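Local atomic coordinates of ankyrin repeat and SOCS box protein 11 (Homo sapiens, PDB entry 4UUC), a protein that serves as the substrate-recognition component of a cullin-5-RING E3 ubiquitin ligase, marking proteins such as BIK, DIRAS2 and RPN1 for proteasomal degradation. Residues T72-A77 / A84-L89; D129-Q134 / V161-W166. All blocks are in the same frame, centred on the assembly; numbering follows the deposited sequence.

Interaction 1 of 2, residues T72-A77 / A84-L89; sequences TPLFNA and ACVNVL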
# COMPACT_ATOMS: atom_id res chain seq x y z
N THR A 72 11.01 -1.18 5.36
CA THR A 72 11.29 -2.59 5.58
C THR A 72 11.30 -3.33 4.24
O THR A 72 10.84 -2.78 3.24
CB THR A 72 10.25 -3.23 6.51
OG1 THR A 72 8.94 -3.08 5.93
CG2 THR A 72 10.27 -2.58 7.89
N PRO A 73 11.84 -4.56 4.22
CA PRO A 73 11.75 -5.34 2.98
C PRO A 73 10.31 -5.49 2.50
O PRO A 73 10.06 -5.45 1.30
CB PRO A 73 12.36 -6.69 3.37
CG PRO A 73 13.33 -6.34 4.48
CD PRO A 73 12.69 -5.21 5.23
N LEU A 74 9.37 -5.65 3.44
CA LEU A 74 7.97 -5.83 3.07
C LEU A 74 7.41 -4.58 2.41
O LEU A 74 6.66 -4.67 1.43
CB LEU A 74 7.14 -6.20 4.30
CG LEU A 74 5.66 -6.50 4.06
CD1 LEU A 74 5.46 -7.64 3.06
CD2 LEU A 74 4.98 -6.84 5.38
N PHE A 75 7.75 -3.41 2.94
CA PHE A 75 7.34 -2.16 2.30
C PHE A 75 7.87 -2.11 0.87
O PHE A 75 7.13 -1.80 -0.06
CB PHE A 75 7.83 -0.95 3.10
CG PHE A 75 7.49 0.37 2.46
CD1 PHE A 75 6.25 0.96 2.67
CD2 PHE A 75 8.40 1.01 1.65
CE1 PHE A 75 5.94 2.16 2.08
CE2 PHE A 75 8.09 2.22 1.06
CZ PHE A 75 6.86 2.80 1.27
N ASN A 76 9.15 -2.43 0.69
CA ASN A 76 9.75 -2.40 -0.64
C ASN A 76 9.07 -3.39 -1.58
O ASN A 76 8.84 -3.09 -2.75
CB ASN A 76 11.25 -2.69 -0.55
CG ASN A 76 12.04 -1.51 -0.02
OD1 ASN A 76 11.47 -0.48 0.35
ND2 ASN A 76 13.36 -1.65 0.03
N ALA A 77 8.71 -4.55 -1.05
CA ALA A 77 8.02 -5.57 -1.84
C ALA A 77 6.67 -5.03 -2.33
O ALA A 77 6.23 -5.34 -3.43
CB ALA A 77 7.83 -6.84 -1.04
N ALA A 84 4.78 -12.59 -4.83
CA ALA A 84 5.69 -13.67 -4.47
C ALA A 84 6.67 -13.21 -3.39
O ALA A 84 6.93 -13.94 -2.43
CB ALA A 84 6.44 -14.17 -5.69
N CYS A 85 7.20 -11.99 -3.54
CA CYS A 85 8.09 -11.42 -2.54
C CYS A 85 7.37 -11.23 -1.20
O CYS A 85 7.91 -11.56 -0.15
CB CYS A 85 8.65 -10.08 -3.01
SG CYS A 85 10.11 -10.21 -4.08
N VAL A 86 6.16 -10.68 -1.26
CA VAL A 86 5.37 -10.48 -0.05
C VAL A 86 5.20 -11.81 0.68
O VAL A 86 5.40 -11.89 1.89
CB VAL A 86 3.99 -9.85 -0.38
CG1 VAL A 86 3.10 -9.83 0.86
CG2 VAL A 86 4.17 -8.45 -0.95
N ASN A 87 4.84 -12.85 -0.06
CA ASN A 87 4.64 -14.16 0.54
C ASN A 87 5.89 -14.72 1.21
O ASN A 87 5.83 -15.17 2.36
CB ASN A 87 4.14 -15.16 -0.51
CG ASN A 87 2.67 -14.98 -0.83
OD1 ASN A 87 1.89 -14.50 -0.01
ND2 ASN A 87 2.28 -15.37 -2.04
N VAL A 88 7.03 -14.69 0.52
CA VAL A 88 8.25 -15.28 1.07
C VAL A 88 8.71 -14.51 2.32
O VAL A 88 9.18 -15.11 3.29
CB VAL A 88 9.40 -15.34 0.03
CG1 VAL A 88 9.89 -13.96 -0.37
CG2 VAL A 88 10.56 -16.17 0.56
N LEU A 89 8.57 -13.19 2.30
CA LEU A 89 8.90 -12.38 3.47
C LEU A 89 8.03 -12.76 4.68
O LEU A 89 8.53 -12.91 5.79
CB LEU A 89 8.72 -10.89 3.16
CG LEU A 89 9.74 -10.26 2.22
CD1 LEU A 89 9.29 -8.87 1.81
CD2 LEU A 89 11.13 -10.20 2.87

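Interaction 2 of 2, residues D129-Q134 / V161-W166; sequences DHEVPQ and VDHGQW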
# COMPACT_ATOMS: atom_id res chain seq x y z
N ASP A 129 -9.00 -1.26 8.45
CA ASP A 129 -9.30 0.15 8.70
C ASP A 129 -8.12 0.90 9.33
O ASP A 129 -8.32 1.88 10.04
CB ASP A 129 -10.52 0.30 9.61
CG ASP A 129 -11.79 -0.27 8.99
OD1 ASP A 129 -12.04 -0.01 7.79
OD2 ASP A 129 -12.53 -0.96 9.71
N HIS A 130 -6.90 0.43 9.08
CA HIS A 130 -5.72 1.05 9.67
C HIS A 130 -5.51 2.47 9.14
O HIS A 130 -5.10 2.65 8.00
CB HIS A 130 -4.47 0.21 9.39
CG HIS A 130 -3.22 0.76 10.02
ND1 HIS A 130 -1.96 0.45 9.56
CD2 HIS A 130 -3.05 1.59 11.07
CE1 HIS A 130 -1.06 1.07 10.30
NE2 HIS A 130 -1.70 1.77 11.23
N GLU A 131 -5.77 3.47 9.98
CA GLU A 131 -5.57 4.86 9.57
C GLU A 131 -4.18 5.34 9.95
O GLU A 131 -3.91 5.63 11.11
CB GLU A 131 -6.61 5.80 10.19
CG GLU A 131 -6.43 7.25 9.72
CD GLU A 131 -7.48 8.22 10.27
OE1 GLU A 131 -8.44 7.76 10.92
OE2 GLU A 131 -7.33 9.43 10.04
N VAL A 132 -3.30 5.44 8.96
CA VAL A 132 -1.99 6.06 9.16
C VAL A 132 -2.20 7.58 9.20
O VAL A 132 -2.84 8.14 8.31
CB VAL A 132 -1.00 5.68 8.04
CG1 VAL A 132 0.27 6.52 8.12
CG2 VAL A 132 -0.65 4.21 8.15
N PRO A 133 -1.68 8.24 10.25
CA PRO A 133 -1.89 9.69 10.34
C PRO A 133 -1.50 10.43 9.06
O PRO A 133 -0.43 10.20 8.51
CB PRO A 133 -0.98 10.10 11.50
CG PRO A 133 -0.94 8.89 12.37
CD PRO A 133 -0.95 7.72 11.42
N GLN A 134 -2.42 11.27 8.58
CA GLN A 134 -2.24 12.11 7.40
C GLN A 134 -2.26 11.35 6.06
O GLN A 134 -2.37 11.97 5.00
CB GLN A 134 -0.94 12.92 7.51
CG GLN A 134 -0.85 13.72 8.81
CD GLN A 134 -2.06 14.62 9.01
OE1 GLN A 134 -2.44 15.37 8.11
NE2 GLN A 134 -2.68 14.53 10.18
N VAL A 161 -16.83 2.38 5.37
CA VAL A 161 -16.99 3.23 4.19
C VAL A 161 -16.67 4.70 4.45
O VAL A 161 -16.17 5.39 3.56
CB VAL A 161 -18.43 3.11 3.62
CG1 VAL A 161 -19.46 3.69 4.59
CG2 VAL A 161 -18.53 3.79 2.26
N ASP A 162 -16.93 5.19 5.66
CA ASP A 162 -16.74 6.61 5.97
C ASP A 162 -15.41 6.91 6.67
O ASP A 162 -15.11 8.07 6.95
CB ASP A 162 -17.90 7.12 6.84
CG ASP A 162 -19.21 7.25 6.07
OD1 ASP A 162 -19.18 7.69 4.90
OD2 ASP A 162 -20.27 6.91 6.64
N HIS A 163 -14.62 5.88 6.95
CA HIS A 163 -13.35 6.06 7.64
C HIS A 163 -12.24 6.41 6.65
O HIS A 163 -11.85 5.58 5.82
CB HIS A 163 -12.99 4.79 8.41
CG HIS A 163 -11.89 4.97 9.41
ND1 HIS A 163 -11.55 4.00 10.33
CD2 HIS A 163 -11.04 6.00 9.62
CE1 HIS A 163 -10.55 4.43 11.07
NE2 HIS A 163 -10.21 5.64 10.66
N GLY A 164 -11.73 7.63 6.73
CA GLY A 164 -10.74 8.12 5.79
C GLY A 164 -9.50 8.72 6.43
O GLY A 164 -8.71 8.00 7.05
N GLN A 165 -9.33 10.02 6.25
CA GLN A 165 -8.23 10.78 6.85
C GLN A 165 -8.84 11.83 7.77
O GLN A 165 -9.20 12.92 7.34
CB GLN A 165 -7.35 11.42 5.77
CG GLN A 165 -6.01 11.93 6.26
CD GLN A 165 -6.11 13.21 7.06
OE1 GLN A 165 -5.98 13.21 8.29
NE2 GLN A 165 -6.35 14.32 6.37
N TRP A 166 -8.95 11.45 9.05
CA TRP A 166 -9.72 12.18 10.05
C TRP A 166 -11.11 12.54 9.49
O TRP A 166 -11.93 11.64 9.33
CB TRP A 166 -8.97 13.43 10.56
CG TRP A 166 -9.63 14.01 11.79
CD1 TRP A 166 -10.06 13.32 12.89
CD2 TRP A 166 -9.97 15.39 12.03
NE1 TRP A 166 -10.63 14.18 13.80
CE2 TRP A 166 -10.59 15.45 13.30
CE3 TRP A 166 -9.80 16.57 11.30
CZ2 TRP A 166 -11.05 16.65 13.85
CZ3 TRP A 166 -10.26 17.76 11.85
CH2 TRP A 166 -10.87 17.79 13.11
O HOH W 1 -5.12 11.29 9.70

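Interaction 1 of 2, residues T72-A77 / A84-L89
Leu-89 reaches across to the N-terminal part of helix 73-80 and touches three of its residues with one methyl. Its CD1 lies 3.5 Å from the CA of Leu-74 and equally near the carbonyl O of Pro-73, while Ala-77 CB comes to 3.8 Å from the same CD1. The other branch, CD2, meets Pro-73 CB at 3.8 Å. A chi1 of -71° sets CG of Leu-89 anti to its carbonyl carbon and beside the backbone N, the point from which the two methyls branch. Ala-77 offers a single methyl to the opposite helix: its CB touches Cys-85 CB at 3.9 Å and also Val-86 CG2. The second valine methyl, CG1, is met by Leu-74 CD1 at 3.9 Å, the two side chains slanting across each other.

The pair is the antiparallel helix pair of the third ankyrin repeat, its two short segments running at 162° with axes 9.1 Å apart. No hydrogen bond joins them; the contact is van der Waals packing, mostly of apolar side chains, and every touching residue is buried. The helix start is fixed by Thr-72, the N-cap residue, whose OG1 accepts the backbone N-H of Phe-75 at 3.2 Å in a fairly straight bond (163°). Beyond this layer the neighbouring repeats close in on both flanks: Leu-41, His-42 and Cys-45 of helix 40-46 pack on Pro-73, whereas Cys-117 and Ile-120 of helix 115-123 lie against Val-86. Asn-76 ND2 donates to the carbonyl O of His-42.

Interaction 2 of 2, residues D129-Q134 / V161-W166
OE2 of Glu-131 takes up two hydrogen bonds, one from the backbone N of Trp-166 at 2.8 Å and one from a water. The Trp-166 N-H comes to the syn side of the carboxylate, 33° out of its plane, in a nearly straight bond (165°). OE1, the other oxygen, accepts from NE2 of His-163, also at 2.8 Å. This His-carboxylate hydrogen bond is more bent; OE1 lies in the plane of the imidazole, while NE2 reaches it from the anti side of the carboxylate and tilted out of that plane, the two planes being 76° apart. CG of Glu-131 stands anti to its backbone N, and the chain runs on extended, carrying the carboxylate over to the second loop.

Both segments belong to the loops that link helical hairpins in an ankyrin stack, so the glutamate ties one such loop to the next at the protein surface. An alanine at Glu-131 would probably leave His-163 NE2 and Trp-166 N without their acceptor and release the water from one of its anchors. That water also accepts from Gln-134 N, 2.9 Å away. Gln-165 CG packs on the backbone C of Gln-134 at 3.8 Å. Toward the start of the loops, Asp-129 CB approaches His-163 ND1 to 3.9 Å, while its OD1 accepts from Ser-160 N. The carbonyl O of His-163 is bonded to Thr-137 OG1.

In the fold
Interaction 1 closes before interaction 2 opens along the chain, and their centres lie about 24 Å apart on opposite sides of the chain's centre. The segments do not touch, the nearest atoms being about 9 Å apart. Interaction 1 joins the two helices of a single repeat, 73-80 and 83-91, inside the stack. Interaction 2 bridges successive loops further along, one leading from helix 115-123 to 138-144 and the next from 148-156 to 170-175. One is buried and apolar, the other polar and at the surface. Within the ankyrin domain of this ubiquitin-ligase subunit, the first is packing inside a repeat, the second a polar tie between neighbouring loops of the same stack.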